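Local atomic coordinates of CooT (Carboxydothermus hydrogenoformans, PDB entry 6FAN), a protein that probably serves as a nickel chaperone in the maturation of carbon monoxide dehydrogenase. Residues S5-N10 against D54-L59; L18-K23 against N35-R40. All blocks are in the same frame, centred on the assembly; numbering follows the deposited sequence. Where two conformers were deposited one is given.

Contact 1: residues S5-N10 against D54-L59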
loop_
_atom_site.group_PDB
_atom_site.type_symbol
_atom_site.label_atom_id
_atom_site.label_comp_id
_atom_site.label_asym_id
_atom_site.label_seq_id
_atom_site.Cartn_x
_atom_site.Cartn_y
_atom_site.Cartn_z
ATOM N N SER E 5 -6.436 -8.300 -2.086
ATOM C CA SER E 5 -5.742 -9.021 -3.112
ATOM C C SER E 5 -4.801 -8.127 -3.906
ATOM O O SER E 5 -5.155 -6.979 -4.280
ATOM C CB SER E 5 -6.781 -9.657 -4.043
ATOM O OG SER E 5 -7.453 -10.674 -3.332
ATOM N N ALA E 6 -3.587 -8.659 -4.210
ATOM C CA ALA E 6 -2.660 -7.936 -5.099
ATOM C C ALA E 6 -2.803 -8.402 -6.555
ATOM O O ALA E 6 -2.843 -9.606 -6.817
ATOM C CB ALA E 6 -1.242 -8.152 -4.609
ATOM N N PHE E 7 -2.835 -7.462 -7.472
ATOM C CA PHE E 7 -2.957 -7.734 -8.912
ATOM C C PHE E 7 -1.793 -7.110 -9.668
ATOM O O PHE E 7 -1.318 -6.033 -9.273
ATOM C CB PHE E 7 -4.252 -7.143 -9.466
ATOM C CG PHE E 7 -5.494 -7.738 -8.879
ATOM C CD1 PHE E 7 -6.149 -8.827 -9.529
ATOM C CD2 PHE E 7 -6.043 -7.267 -7.647
ATOM C CE1 PHE E 7 -7.322 -9.392 -8.982
ATOM C CE2 PHE E 7 -7.212 -7.865 -7.125
ATOM C CZ PHE E 7 -7.841 -8.907 -7.801
ATOM N N ILE E 8 -1.355 -7.771 -10.735
ATOM C CA ILE E 8 -0.386 -7.160 -11.672
ATOM C C ILE E 8 -1.190 -6.551 -12.808
ATOM O O ILE E 8 -2.029 -7.236 -13.414
ATOM C CB ILE E 8 0.640 -8.165 -12.248
ATOM C CG1 ILE E 8 1.366 -8.945 -11.179
ATOM C CG2 ILE E 8 1.567 -7.454 -13.204
ATOM C CD1 ILE E 8 2.074 -8.127 -10.095
ATOM N N VAL E 9 -0.954 -5.275 -13.083
ATOM C CA VAL E 9 -1.696 -4.567 -14.114
ATOM C C VAL E 9 -0.777 -4.288 -15.328
ATOM O O VAL E 9 0.237 -3.567 -15.207
ATOM C CB VAL E 9 -2.400 -3.276 -13.579
ATOM C CG1 VAL E 9 -2.845 -2.358 -14.726
ATOM C CG2 VAL E 9 -3.544 -3.583 -12.622
ATOM N N ASN E 10 -1.102 -4.918 -16.443
ATOM C CA ASN E 10 -0.425 -4.592 -17.711
ATOM C C ASN E 10 -1.459 -3.963 -18.668
ATOM O O ASN E 10 -2.252 -4.706 -19.284
ATOM C CB ASN E 10 0.200 -5.866 -18.339
ATOM C CG ASN E 10 0.962 -6.769 -17.356
ATOM O OD1 ASN E 10 2.144 -6.544 -17.121
ATOM N ND2 ASN E 10 0.323 -7.847 -16.857
ATOM N N ASP E 54 -12.219 -1.419 -1.796
ATOM C CA ASP E 54 -12.429 -2.483 -2.767
ATOM C C ASP E 54 -11.439 -3.668 -2.704
ATOM O O ASP E 54 -11.437 -4.502 -3.597
ATOM C CB ASP E 54 -12.470 -1.896 -4.173
ATOM C CG ASP E 54 -13.585 -0.864 -4.362
ATOM O OD1 ASP E 54 -14.575 -0.894 -3.599
ATOM O OD2 ASP E 54 -13.463 -0.034 -5.292
ATOM N N HIS E 55 -10.639 -3.742 -1.661
ATOM C CA HIS E 55 -9.702 -4.884 -1.386
ATOM C C HIS E 55 -8.679 -5.102 -2.469
ATOM O O HIS E 55 -8.414 -6.236 -2.804
ATOM C CB HIS E 55 -10.490 -6.197 -1.081
ATOM C CG HIS E 55 -11.519 -6.051 -0.001
ATOM N ND1 HIS E 55 -11.200 -5.729 1.302
ATOM C CD2 HIS E 55 -12.870 -6.071 -0.065
ATOM C CE1 HIS E 55 -12.310 -5.643 2.016
ATOM N NE2 HIS E 55 -13.339 -5.845 1.207
ATOM N N ARG E 56 -8.123 -4.027 -3.030
ATOM C CA ARG E 56 -7.213 -4.138 -4.203
ATOM C C ARG E 56 -5.858 -3.437 -3.989
ATOM O O ARG E 56 -5.808 -2.281 -3.567
ATOM C CB ARG E 56 -7.869 -3.626 -5.473
ATOM C CG ARG E 56 -9.045 -4.458 -5.916
ATOM C CD ARG E 56 -10.066 -3.705 -6.833
ATOM N NE ARG E 56 -9.551 -3.118 -8.054
ATOM C CZ ARG E 56 -9.198 -3.805 -9.144
ATOM N NH1 ARG E 56 -9.273 -5.148 -9.199
ATOM N NH2 ARG E 56 -8.736 -3.140 -10.201
ATOM N N ILE E 57 -4.787 -4.180 -4.298
ATOM C CA ILE E 57 -3.448 -3.604 -4.357
ATOM C C ILE E 57 -3.042 -3.778 -5.837
ATOM O O ILE E 57 -2.924 -4.897 -6.296
ATOM C CB ILE E 57 -2.442 -4.357 -3.455
ATOM C CG1 ILE E 57 -2.854 -4.265 -1.969
ATOM C CG2 ILE E 57 -1.032 -3.778 -3.672
ATOM C CD1 ILE E 57 -2.205 -5.375 -1.072
ATOM N N LEU E 58 -2.822 -2.682 -6.562
ATOM C CA LEU E 58 -2.465 -2.767 -7.970
ATOM C C LEU E 58 -1.013 -2.445 -8.161
ATOM O O LEU E 58 -0.556 -1.382 -7.766
ATOM C CB LEU E 58 -3.324 -1.837 -8.839
ATOM C CG LEU E 58 -4.846 -1.930 -8.630
ATOM C CD1 LEU E 58 -5.457 -1.108 -9.794
ATOM C CD2 LEU E 58 -5.364 -3.367 -8.689
ATOM N N LEU E 59 -0.322 -3.407 -8.759
ATOM C CA LEU E 59 1.119 -3.379 -8.957
ATOM C C LEU E 59 1.431 -3.304 -10.454
ATOM O O LEU E 59 0.665 -3.819 -11.276
ATOM C CB LEU E 59 1.741 -4.660 -8.361
ATOM C CG LEU E 59 1.477 -4.968 -6.887
ATOM C CD1 LEU E 59 2.089 -6.279 -6.438
ATOM C CD2 LEU E 59 1.885 -3.803 -6.007
#
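Ala-6 and Leu-59 meet on the tightly packed side of two parallel strands, 5-10 and 56-59. Ala-6 CB lies 4.1 Å from Ile-57 CB and also touches Leu-59 CD1. Ile-8 CG1 stands anti to the carbonyl carbon (chi1 -53°); the turn at chi2 (-54°) then brings Ile-8 CD1 to 3.9 Å from Leu-59 CB. All four side chains on this face are apolar and buried.

On the other face Ser-5, Phe-7 and Arg-56 are partly exposed, while Leu-58 is buried beside them. Leu-58 CD2 packs 4.0 Å from Phe-7 CB. Arg-56 crosses the Phe-7 ring at about a right angle. Arg-56 NH1 sits over one face of the ring, toward the rim, 4.0 Å from Phe-7 CE2, and the two planes are turned 42° apart. Arg-56 CZ is 5.2 Å from the centroid of the Phe-7 ring, so any cation-pi attraction is weak. The charge is met mainly by Glu-14 and Glu-51, which form salt bridges with the guanidinium.

The backbones are joined by five hydrogen bonds. The one from Phe-7 N to Ile-57 O, at 2.8 Å, is nearly straight. At the loop end, Ser-5 N reaches His-55 O at 2.9 Å. A G1 beta bulge sets His-55 and Arg-56 opposite the single residue Glu-51.

Ile-57 also packs on Leu-52 of the second subunit. Leu-31 and Leu-33 of strand 30-35 and Ile-43 of strand 40-43 lie against the apolar face. Within the sheet, strand 13-27 flanks 4-10 and strand 45-51 flanks 56-61.

Contact 2: residues L18-K23 against N35-R40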
loop_
_atom_site.group_PDB
_atom_site.type_symbol
_atom_site.label_atom_id
_atom_site.label_comp_id
_atom_site.label_asym_id
_atom_site.label_seq_id
_atom_site.Cartn_x
_atom_site.Cartn_y
_atom_site.Cartn_z
ATOM N N LEU E 18 -1.569 -12.417 -5.575
ATOM C CA LEU E 18 -1.624 -12.991 -4.229
ATOM C C LEU E 18 -2.903 -12.517 -3.509
ATOM O O LEU E 18 -3.212 -11.327 -3.500
ATOM C CB LEU E 18 -0.353 -12.628 -3.417
ATOM C CG LEU E 18 -0.163 -13.393 -2.097
ATOM C CD1 LEU E 18 -0.045 -14.910 -2.346
ATOM C CD2 LEU E 18 0.973 -12.911 -1.201
ATOM N N GLU E 19 -3.622 -13.449 -2.925
ATOM C CA GLU E 19 -4.849 -13.133 -2.250
ATOM C C GLU E 19 -4.599 -12.983 -0.781
ATOM O O GLU E 19 -3.685 -13.528 -0.229
ATOM C CB GLU E 19 -5.947 -14.200 -2.494
ATOM C CG GLU E 19 -6.448 -14.366 -3.932
ATOM C CD GLU E 19 -7.862 -14.959 -4.104
ATOM O OE1 GLU E 19 -8.039 -16.160 -4.031
ATOM O OE2 GLU E 19 -8.816 -14.239 -4.364
ATOM N N ARG E 20 -5.382 -12.134 -0.183
ATOM C CA ARG E 20 -5.387 -11.945 1.299
ATOM C C ARG E 20 -4.026 -11.502 1.825
ATOM O O ARG E 20 -3.582 -11.998 2.870
ATOM C CB ARG E 20 -5.962 -13.127 2.060
ATOM C CG ARG E 20 -7.247 -13.617 1.363
ATOM C CD ARG E 20 -7.802 -14.765 2.053
ATOM N NE ARG E 20 -8.580 -14.331 3.198
ATOM C CZ ARG E 20 -9.361 -15.136 3.917
ATOM N NH1 ARG E 20 -9.549 -16.424 3.569
ATOM N NH2 ARG E 20 -10.012 -14.669 4.980
ATOM N N VAL E 21 -3.423 -10.530 1.149
ATOM C CA VAL E 21 -2.164 -9.935 1.551
ATOM C C VAL E 21 -2.347 -9.211 2.883
ATOM O O VAL E 21 -3.309 -8.414 3.073
ATOM C CB VAL E 21 -1.682 -8.874 0.505
ATOM C CG1 VAL E 21 -0.334 -8.226 0.928
ATOM C CG2 VAL E 21 -1.530 -9.590 -0.860
ATOM N N ASP E 22 -1.452 -9.516 3.818
ATOM C CA ASP E 22 -1.403 -8.798 5.067
ATOM C C ASP E 22 -0.287 -7.757 4.983
ATOM O O ASP E 22 -0.571 -6.540 5.019
ATOM C CB ASP E 22 -1.180 -9.759 6.240
ATOM C CG ASP E 22 -1.029 -9.029 7.569
ATOM O OD1 ASP E 22 -1.317 -7.832 7.710
ATOM O OD2 ASP E 22 -0.552 -9.636 8.513
ATOM N N LYS E 23 0.970 -8.213 4.850
ATOM C CA LYS E 23 2.107 -7.279 4.821
ATOM C C LYS E 23 2.611 -7.047 3.424
ATOM O O LYS E 23 2.654 -7.978 2.604
ATOM C CB LYS E 23 3.269 -7.794 5.707
ATOM C CG LYS E 23 2.888 -8.302 7.090
ATOM C CD LYS E 23 2.754 -7.294 8.229
ATOM C CE LYS E 23 2.278 -7.961 9.507
ATOM N NZ LYS E 23 3.494 -8.630 10.022
ATOM N N ASN E 35 0.868 -13.108 2.908
ATOM C CA ASN E 35 -0.578 -13.208 3.119
ATOM C C ASN E 35 -0.913 -13.718 4.520
ATOM O O ASN E 35 0.004 -14.064 5.294
ATOM C CB ASN E 35 -1.299 -13.968 1.997
ATOM C CG ASN E 35 -1.129 -15.529 2.072
ATOM O OD1 ASN E 35 -0.677 -16.138 3.069
ATOM N ND2 ASN E 35 -1.515 -16.166 0.993
ATOM N N ILE E 36 -2.209 -13.746 4.852
ATOM C CA ILE E 36 -2.610 -14.138 6.214
ATOM C C ILE E 36 -2.273 -15.620 6.591
ATOM O O ILE E 36 -2.274 -15.961 7.754
ATOM C CB ILE E 36 -4.110 -13.853 6.502
ATOM C CG1 ILE E 36 -5.034 -14.730 5.630
ATOM C CG2 ILE E 36 -4.398 -12.370 6.396
ATOM C CD1 ILE E 36 -6.435 -14.817 6.260
ATOM N N PHE E 37 -1.995 -16.458 5.588
ATOM C CA PHE E 37 -1.613 -17.870 5.824
ATOM C C PHE E 37 -0.102 -18.048 5.951
ATOM O O PHE E 37 0.367 -19.166 6.199
ATOM C CB PHE E 37 -2.192 -18.798 4.723
ATOM C CG PHE E 37 -3.667 -18.593 4.474
ATOM C CD1 PHE E 37 -4.647 -18.867 5.487
ATOM C CD2 PHE E 37 -4.079 -18.013 3.289
ATOM C CE1 PHE E 37 -5.971 -18.591 5.264
ATOM C CE2 PHE E 37 -5.450 -17.807 3.037
ATOM C CZ PHE E 37 -6.395 -18.113 4.021
ATOM N N GLY E 38 0.645 -16.953 5.786
ATOM C CA GLY E 38 2.112 -16.933 5.964
ATOM C C GLY E 38 2.858 -17.201 4.668
ATOM O O GLY E 38 4.077 -17.240 4.665
ATOM N N GLN E 39 2.132 -17.369 3.563
ATOM C CA GLN E 39 2.754 -17.505 2.264
ATOM C C GLN E 39 3.379 -16.195 1.807
ATOM O O GLN E 39 2.760 -15.118 1.921
ATOM C CB GLN E 39 1.733 -18.041 1.243
ATOM C CG GLN E 39 2.359 -18.373 -0.112
ATOM C CD GLN E 39 1.372 -18.658 -1.257
ATOM O OE1 GLN E 39 0.182 -18.997 -1.037
ATOM N NE2 GLN E 39 1.866 -18.496 -2.514
ATOM N N ARG E 40 4.608 -16.263 1.300
ATOM C CA ARG E 40 5.349 -15.064 0.872
ATOM C C ARG E 40 5.690 -15.107 -0.601
ATOM O O ARG E 40 5.980 -16.165 -1.131
ATOM C CB ARG E 40 6.622 -14.897 1.693
ATOM C CG ARG E 40 6.348 -14.710 3.159
ATOM C CD ARG E 40 7.575 -14.990 3.999
ATOM N NE ARG E 40 7.247 -14.715 5.394
ATOM C CZ ARG E 40 8.111 -14.766 6.403
ATOM N NH1 ARG E 40 9.388 -15.112 6.204
ATOM N NH2 ARG E 40 7.710 -14.446 7.609
#
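Asn-35 CB is pressed against two carbonyl oxygens of the facing segment. Arg-20 O is 3.1 Å from Asn-35 CB, and Glu-19 O also lies close. With CG between the backbone N and the carbonyl carbon (chi1 77°), the amide is brought back over the loop. Asn-35 OD1 accepts from Phe-37 N at 2.9 Å and from Gln-39 N at 3.1 Å. These donors come from opposite faces of the amide plane, about 50° out of it, so the oxygen is gripped from two sides. Asn-35 ND2 meets Leu-18 CD1 at 3.9 Å, the side chains crossing at about a right angle. An alanine at Asn-35 would probably leave Phe-37 N and Gln-39 N without their shared acceptor and the loop freer to change shape.

One backbone hydrogen bond joins the segments, Ile-36 N to Arg-20 O at 3.0 Å. The exposed Arg-20 side chain crosses Ile-36 and Phe-37 at a slant. Its NE has a long, weak ion pair with Glu-3. Ile-36 CD1 lies over one guanidinium face, 3.8 Å from Arg-20 CZ. Arg-20 NH1 lies at the edge of the Phe-37 ring, 3.6 Å from Phe-37 CZ, the two planes 87° apart. Ile-36 CG1 lies over the centre of a Phe-37 ring face.

Asp-22 packs its CB on Ile-36 CG2, while its OD1 accepts from Val-53 N of the second subunit. Asn-35 to Gly-38 form a type I beta turn. With OD1 bonded to Phe-37 N, an Asx turn starts at the same residue, at the tip linking strands 30-35 and 40-43.

In the fold
Contact 1 is the more buried of the two and lies nearer the chain centre, whereas contact 2 is partly exposed, at the loop between strands 30-35 and 40-43. Contact 1 joins strands distant in sequence through regular backbone bonds and aliphatic packing. Contact 2 instead holds a turn against a strand corner, with an asparagine side chain organising the loop and an arginine spread over its surface. Contact 2 as a whole is nested in the chain between the two segments of contact 1. The two contacts meet where strands 4-10 and 13-27 run side by side: Ala-6 N probably bonds to Leu-18 O, and Ile-57 packs on Val-21. Both contacts also reach the second subunit.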